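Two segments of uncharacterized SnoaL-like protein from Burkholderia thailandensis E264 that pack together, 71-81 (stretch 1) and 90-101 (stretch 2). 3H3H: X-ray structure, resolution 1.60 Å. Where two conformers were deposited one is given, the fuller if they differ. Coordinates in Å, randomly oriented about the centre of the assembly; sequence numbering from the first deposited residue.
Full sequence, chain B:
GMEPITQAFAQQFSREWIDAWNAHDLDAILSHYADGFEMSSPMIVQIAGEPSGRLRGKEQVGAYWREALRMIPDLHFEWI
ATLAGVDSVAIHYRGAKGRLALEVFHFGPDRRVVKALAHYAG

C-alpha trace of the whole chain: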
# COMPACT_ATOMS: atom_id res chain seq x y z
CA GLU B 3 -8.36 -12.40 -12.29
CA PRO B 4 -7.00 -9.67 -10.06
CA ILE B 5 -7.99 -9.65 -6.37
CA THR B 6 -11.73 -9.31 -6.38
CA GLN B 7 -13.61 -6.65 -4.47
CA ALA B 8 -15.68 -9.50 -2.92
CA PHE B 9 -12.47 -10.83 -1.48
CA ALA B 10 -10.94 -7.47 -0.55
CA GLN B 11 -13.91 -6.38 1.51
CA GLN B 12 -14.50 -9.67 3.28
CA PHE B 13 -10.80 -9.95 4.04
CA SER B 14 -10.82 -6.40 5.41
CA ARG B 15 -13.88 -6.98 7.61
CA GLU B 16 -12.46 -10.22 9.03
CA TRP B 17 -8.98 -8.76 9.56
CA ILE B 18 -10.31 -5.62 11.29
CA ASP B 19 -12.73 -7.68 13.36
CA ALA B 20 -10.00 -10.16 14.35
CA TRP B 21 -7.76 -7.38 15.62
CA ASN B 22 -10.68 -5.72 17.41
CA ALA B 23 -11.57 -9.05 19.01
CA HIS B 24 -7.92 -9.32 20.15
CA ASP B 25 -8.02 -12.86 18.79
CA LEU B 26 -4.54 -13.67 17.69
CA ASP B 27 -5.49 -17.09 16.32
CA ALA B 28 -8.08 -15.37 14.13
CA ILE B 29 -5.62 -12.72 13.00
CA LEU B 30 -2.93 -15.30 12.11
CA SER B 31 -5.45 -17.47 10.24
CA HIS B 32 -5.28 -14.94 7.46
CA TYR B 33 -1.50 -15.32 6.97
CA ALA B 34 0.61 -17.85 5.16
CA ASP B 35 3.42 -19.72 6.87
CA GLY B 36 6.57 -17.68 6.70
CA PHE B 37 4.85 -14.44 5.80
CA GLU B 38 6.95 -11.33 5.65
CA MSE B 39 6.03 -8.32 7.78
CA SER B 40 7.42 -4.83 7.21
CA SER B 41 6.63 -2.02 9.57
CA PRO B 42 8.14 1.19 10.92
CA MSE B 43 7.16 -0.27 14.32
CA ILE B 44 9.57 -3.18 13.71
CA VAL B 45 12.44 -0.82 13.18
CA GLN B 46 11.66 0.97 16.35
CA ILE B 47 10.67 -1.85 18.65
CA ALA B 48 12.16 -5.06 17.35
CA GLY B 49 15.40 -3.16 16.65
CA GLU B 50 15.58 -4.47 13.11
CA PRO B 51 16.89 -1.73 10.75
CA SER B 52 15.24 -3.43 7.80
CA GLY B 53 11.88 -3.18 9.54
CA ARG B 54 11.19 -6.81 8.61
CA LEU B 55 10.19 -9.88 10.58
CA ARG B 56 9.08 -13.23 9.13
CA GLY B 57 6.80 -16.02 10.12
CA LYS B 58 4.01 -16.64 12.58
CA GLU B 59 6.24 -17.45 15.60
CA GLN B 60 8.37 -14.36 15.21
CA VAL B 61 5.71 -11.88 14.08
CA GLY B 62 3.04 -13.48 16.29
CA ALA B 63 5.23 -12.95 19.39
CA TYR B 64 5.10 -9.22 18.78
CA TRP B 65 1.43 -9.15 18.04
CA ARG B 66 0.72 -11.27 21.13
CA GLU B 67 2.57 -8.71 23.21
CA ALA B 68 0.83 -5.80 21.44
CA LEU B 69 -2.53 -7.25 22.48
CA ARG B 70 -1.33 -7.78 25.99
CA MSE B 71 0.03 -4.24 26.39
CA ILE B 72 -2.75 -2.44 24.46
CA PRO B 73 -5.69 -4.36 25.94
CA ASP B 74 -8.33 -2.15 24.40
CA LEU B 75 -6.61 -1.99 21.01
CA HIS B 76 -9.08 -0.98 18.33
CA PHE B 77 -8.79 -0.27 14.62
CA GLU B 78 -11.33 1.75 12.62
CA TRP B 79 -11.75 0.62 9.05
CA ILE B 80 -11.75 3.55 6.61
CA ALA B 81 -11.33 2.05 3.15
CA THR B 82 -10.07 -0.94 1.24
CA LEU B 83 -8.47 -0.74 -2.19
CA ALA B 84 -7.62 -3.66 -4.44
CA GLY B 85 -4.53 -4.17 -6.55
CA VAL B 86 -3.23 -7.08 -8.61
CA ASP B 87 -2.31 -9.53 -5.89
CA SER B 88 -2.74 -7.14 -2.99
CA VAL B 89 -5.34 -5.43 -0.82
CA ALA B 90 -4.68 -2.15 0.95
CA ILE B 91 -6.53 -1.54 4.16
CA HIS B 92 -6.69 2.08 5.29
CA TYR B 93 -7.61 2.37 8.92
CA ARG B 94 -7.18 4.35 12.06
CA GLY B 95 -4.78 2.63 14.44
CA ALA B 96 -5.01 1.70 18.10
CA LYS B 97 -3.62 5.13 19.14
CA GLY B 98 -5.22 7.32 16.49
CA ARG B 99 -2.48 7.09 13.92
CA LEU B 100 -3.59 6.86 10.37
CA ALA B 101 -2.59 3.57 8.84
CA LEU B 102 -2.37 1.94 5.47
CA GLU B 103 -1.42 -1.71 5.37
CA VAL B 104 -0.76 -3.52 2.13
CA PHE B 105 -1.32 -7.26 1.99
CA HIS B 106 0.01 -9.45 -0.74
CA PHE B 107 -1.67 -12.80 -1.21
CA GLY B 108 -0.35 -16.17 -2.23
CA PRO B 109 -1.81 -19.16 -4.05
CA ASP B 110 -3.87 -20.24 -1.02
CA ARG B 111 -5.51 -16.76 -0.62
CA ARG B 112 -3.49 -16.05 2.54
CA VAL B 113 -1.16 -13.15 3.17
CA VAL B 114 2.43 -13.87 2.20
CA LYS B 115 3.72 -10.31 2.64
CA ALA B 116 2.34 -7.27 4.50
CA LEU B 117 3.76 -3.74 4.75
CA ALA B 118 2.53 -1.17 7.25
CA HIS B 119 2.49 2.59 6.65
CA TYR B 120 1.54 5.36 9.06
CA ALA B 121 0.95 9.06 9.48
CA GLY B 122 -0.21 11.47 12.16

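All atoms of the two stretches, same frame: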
# COMPACT_ATOMS: atom_id res chain seq x y z
N MSE B 71 -0.27 -5.57 25.92
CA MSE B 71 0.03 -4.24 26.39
C MSE B 71 -1.03 -3.19 26.04
O MSE B 71 -1.21 -2.22 26.80
CB MSE B 71 1.35 -3.78 25.79
CG MSE B 71 2.53 -4.55 26.31
SE MSE B 71 4.08 -3.67 25.60
CE MSE B 71 3.89 -1.96 26.51
N ILE B 72 -1.75 -3.41 24.94
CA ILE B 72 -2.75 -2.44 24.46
C ILE B 72 -4.08 -3.20 24.54
O ILE B 72 -4.64 -3.61 23.52
CB ILE B 72 -2.51 -1.94 23.02
CG1 ILE B 72 -1.06 -1.49 22.81
CG2 ILE B 72 -3.51 -0.78 22.69
CD1 ILE B 72 -0.76 -1.09 21.39
N PRO B 73 -4.60 -3.40 25.75
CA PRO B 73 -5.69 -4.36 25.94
C PRO B 73 -7.01 -3.94 25.33
O PRO B 73 -7.90 -4.78 25.08
CB PRO B 73 -5.80 -4.47 27.48
CG PRO B 73 -5.20 -3.27 27.98
CD PRO B 73 -4.11 -2.91 27.05
N ASP B 74 -7.14 -2.66 25.06
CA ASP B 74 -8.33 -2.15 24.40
C ASP B 74 -7.94 -1.61 23.02
O ASP B 74 -8.45 -0.58 22.57
CB ASP B 74 -8.99 -1.09 25.28
CG ASP B 74 -9.25 -1.57 26.68
OD1 ASP B 74 -8.99 -0.81 27.63
OD2 ASP B 74 -9.69 -2.73 26.84
N LEU B 75 -7.00 -2.29 22.37
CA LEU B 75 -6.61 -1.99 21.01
C LEU B 75 -7.84 -2.03 20.11
O LEU B 75 -8.67 -2.93 20.20
CB LEU B 75 -5.60 -3.04 20.49
CG LEU B 75 -5.17 -2.95 19.02
CD1 LEU B 75 -3.74 -3.48 18.68
CD2 LEU B 75 -6.17 -3.71 18.10
N HIS B 76 -7.92 -1.06 19.21
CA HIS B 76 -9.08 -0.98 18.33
C HIS B 76 -8.70 -0.28 17.08
O HIS B 76 -8.12 0.78 17.16
CB HIS B 76 -10.17 -0.19 19.03
CG HIS B 76 -11.42 -0.09 18.23
ND1 HIS B 76 -12.31 -1.13 18.12
CD2 HIS B 76 -11.90 0.91 17.45
CE1 HIS B 76 -13.29 -0.79 17.31
NE2 HIS B 76 -13.08 0.45 16.91
N PHE B 77 -9.07 -0.86 15.93
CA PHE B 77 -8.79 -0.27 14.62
C PHE B 77 -10.11 0.15 14.00
O PHE B 77 -11.06 -0.58 14.09
CB PHE B 77 -8.21 -1.30 13.70
CG PHE B 77 -6.83 -1.80 14.09
CD1 PHE B 77 -6.03 -1.11 15.01
CD2 PHE B 77 -6.32 -2.88 13.48
CE1 PHE B 77 -4.76 -1.59 15.30
CE2 PHE B 77 -5.05 -3.39 13.76
CZ PHE B 77 -4.26 -2.73 14.65
N GLU B 78 -10.14 1.33 13.38
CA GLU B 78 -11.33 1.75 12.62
C GLU B 78 -11.07 1.62 11.16
O GLU B 78 -10.24 2.34 10.62
CB GLU B 78 -11.77 3.22 12.96
CG GLU B 78 -12.89 3.72 12.07
CD GLU B 78 -13.44 5.05 12.48
OE1 GLU B 78 -12.95 5.63 13.47
OE2 GLU B 78 -14.37 5.49 11.81
N TRP B 79 -11.88 0.81 10.49
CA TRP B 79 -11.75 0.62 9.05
C TRP B 79 -12.26 1.80 8.25
O TRP B 79 -13.43 2.18 8.38
CB TRP B 79 -12.50 -0.62 8.66
CG TRP B 79 -12.44 -1.02 7.24
CD1 TRP B 79 -11.48 -0.74 6.34
CD2 TRP B 79 -13.40 -1.86 6.57
NE1 TRP B 79 -11.78 -1.30 5.14
CE2 TRP B 79 -12.96 -1.99 5.24
CE3 TRP B 79 -14.58 -2.50 6.96
CZ2 TRP B 79 -13.63 -2.77 4.30
CZ3 TRP B 79 -15.29 -3.26 6.00
CH2 TRP B 79 -14.82 -3.37 4.69
N ILE B 80 -11.39 2.41 7.47
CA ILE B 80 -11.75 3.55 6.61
C ILE B 80 -12.02 3.13 5.18
O ILE B 80 -13.12 3.35 4.68
CB ILE B 80 -10.69 4.65 6.64
CG1 ILE B 80 -10.52 5.17 8.07
CG2 ILE B 80 -11.05 5.77 5.66
CD1 ILE B 80 -9.29 6.08 8.27
N ALA B 81 -11.07 2.45 4.52
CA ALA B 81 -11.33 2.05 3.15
C ALA B 81 -10.48 0.86 2.78
O ALA B 81 -9.44 0.63 3.38
CB ALA B 81 -10.95 3.22 2.21
N ALA B 90 -5.17 -3.19 0.06
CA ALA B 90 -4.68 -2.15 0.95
C ALA B 90 -5.79 -1.78 1.87
O ALA B 90 -6.88 -1.45 1.40
CB ALA B 90 -4.27 -0.89 0.16
N ILE B 91 -5.55 -1.91 3.17
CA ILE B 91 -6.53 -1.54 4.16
C ILE B 91 -6.08 -0.24 4.79
O ILE B 91 -5.02 -0.17 5.37
CB ILE B 91 -6.71 -2.60 5.26
CG1 ILE B 91 -7.12 -3.96 4.64
CG2 ILE B 91 -7.81 -2.14 6.31
CD1 ILE B 91 -7.38 -5.08 5.72
N HIS B 92 -6.95 0.77 4.72
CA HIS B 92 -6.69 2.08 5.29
C HIS B 92 -7.54 2.10 6.54
O HIS B 92 -8.75 1.85 6.50
CB HIS B 92 -7.06 3.14 4.25
CG HIS B 92 -6.89 4.54 4.70
ND1 HIS B 92 -5.78 4.98 5.39
CD2 HIS B 92 -7.69 5.62 4.53
CE1 HIS B 92 -5.92 6.27 5.64
NE2 HIS B 92 -7.05 6.70 5.10
N TYR B 93 -6.91 2.41 7.65
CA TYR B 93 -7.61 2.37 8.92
C TYR B 93 -6.96 3.29 9.91
O TYR B 93 -5.89 3.85 9.65
CB TYR B 93 -7.62 0.94 9.45
CG TYR B 93 -6.28 0.36 9.84
CD1 TYR B 93 -5.47 -0.27 8.92
CD2 TYR B 93 -5.84 0.34 11.18
CE1 TYR B 93 -4.30 -0.84 9.31
CE2 TYR B 93 -4.68 -0.23 11.55
CZ TYR B 93 -3.90 -0.85 10.63
OH TYR B 93 -2.71 -1.44 11.02
N ARG B 94 -7.70 3.59 10.96
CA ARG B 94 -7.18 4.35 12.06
C ARG B 94 -6.75 3.42 13.16
O ARG B 94 -7.55 2.60 13.63
CB ARG B 94 -8.25 5.32 12.53
CG ARG B 94 -7.79 6.20 13.67
CD ARG B 94 -8.85 7.28 13.87
NE ARG B 94 -8.47 8.24 14.89
CZ ARG B 94 -8.73 8.12 16.17
NH1 ARG B 94 -9.38 7.07 16.65
NH2 ARG B 94 -8.32 9.08 17.00
N GLY B 95 -5.47 3.53 13.52
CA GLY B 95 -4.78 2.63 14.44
C GLY B 95 -5.22 2.76 15.87
O GLY B 95 -6.04 3.62 16.25
N ALA B 96 -4.69 1.84 16.67
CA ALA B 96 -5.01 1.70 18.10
C ALA B 96 -4.83 3.02 18.87
O ALA B 96 -5.56 3.25 19.83
CB ALA B 96 -4.19 0.64 18.71
N LYS B 97 -3.88 3.87 18.43
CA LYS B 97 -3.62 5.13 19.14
C LYS B 97 -3.93 6.38 18.29
O LYS B 97 -3.45 7.48 18.57
CB LYS B 97 -2.16 5.14 19.62
CG LYS B 97 -1.83 3.93 20.54
CD LYS B 97 -2.69 3.97 21.77
CE LYS B 97 -2.28 2.90 22.76
NZ LYS B 97 -3.13 3.06 23.96
N GLY B 98 -4.75 6.19 17.27
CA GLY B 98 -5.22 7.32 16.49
C GLY B 98 -4.35 7.63 15.29
O GLY B 98 -4.61 8.54 14.54
N ARG B 99 -3.26 6.89 15.11
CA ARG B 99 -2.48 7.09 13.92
C ARG B 99 -3.30 6.64 12.74
O ARG B 99 -4.09 5.68 12.84
CB ARG B 99 -1.26 6.18 13.86
CG ARG B 99 -0.20 6.40 14.88
CD ARG B 99 0.83 5.26 14.70
NE ARG B 99 1.93 5.52 15.61
CZ ARG B 99 2.09 5.04 16.86
NH1 ARG B 99 1.22 4.20 17.44
NH2 ARG B 99 3.15 5.44 17.53
N LEU B 100 -3.04 7.28 11.63
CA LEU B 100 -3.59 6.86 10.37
C LEU B 100 -2.68 5.77 9.84
O LEU B 100 -1.46 5.86 9.90
CB LEU B 100 -3.66 8.00 9.41
CG LEU B 100 -4.66 7.95 8.28
CD1 LEU B 100 -6.14 7.79 8.75
CD2 LEU B 100 -4.46 9.21 7.39
N ALA B 101 -3.29 4.73 9.30
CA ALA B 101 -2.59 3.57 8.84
C ALA B 101 -3.05 3.12 7.48
O ALA B 101 -4.19 3.27 7.07
CB ALA B 101 -2.80 2.38 9.82
O HOH W 1 -7.17 1.31 20.62
O HOH W 2 -5.81 1.36 23.33
O HOH W 3 -9.19 3.43 15.90
O HOH W 4 -11.04 5.20 15.37

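Strands 78-81 and 90-94 pair antiparallel, and the backbone supplies the polar glue; the segments 72-77 and 95-97 add side-chain packing. Glu78 and Arg94 form a closed pair, Glu78 N to Arg94 O and Arg94 N to Glu78 O both measuring 2.9 Å. Beyond Trp79 a beta bulge shifts the register: His92 O accepts from both Ile80 N (2.9 Å) and Ala81 N (3.1 Å), while His92 N returns a bond to Ala81 O (2.8 Å).

The bulge turns the Ile80 side chain toward the partner strand. With chi1 m and chi2 t, its CD1 lies over the face of the His92 ring, 4.2 Å from the centroid, and reaches Leu100 CD1 at 3.6 Å. An extended aliphatic chain suits this bridging role. His92, chi1 t, combines two chemistries: its ring face receives the methyl, while its edge donates from ND1 to Ala101 O (2.9 Å). On the same side of the sheet, the small Ala81 leaves its CB 4.4 Å from His92 CB.

Trp79 and Tyr93 occupy the other face. Tyr93 takes chi1 p, and its CE2 lies over one face of the Phe77 ring, 3.7 Å from Phe77 CD2; the planes meet obliquely at 38°. Phe77, chi1 m, also brings CE1 within 4.1 Å of Ala96 CB, so one buried ring serves both strand and turn. Trp79, chi1 t, places CD1 3.9 Å from Ile91 CG2. Both residues combine apolar packing with a polar group, Trp79 NE1 and Tyr93 OH hydrogen-bonding elsewhere in the structure.

At the turn, the compact Ala96 CB fits against Leu75 CG (3.7 Å) and Ile72 CG2 (4.3 Å). Lys97 folds with two m rotamers, then extends, so its CE packs 3.9 Å from Ile72 CG2 while NZ donates to water 2 (3.2 Å). The turn closes at Gly98, whose positive phi would jam a CB against the preceding carbonyl. On the face that also carries Ala81 and His92, water 4 links the exposed Glu78, through OE1 (2.7 Å), to Arg94 NH1 (2.8 Å), joining two long, charged side chains through solvent.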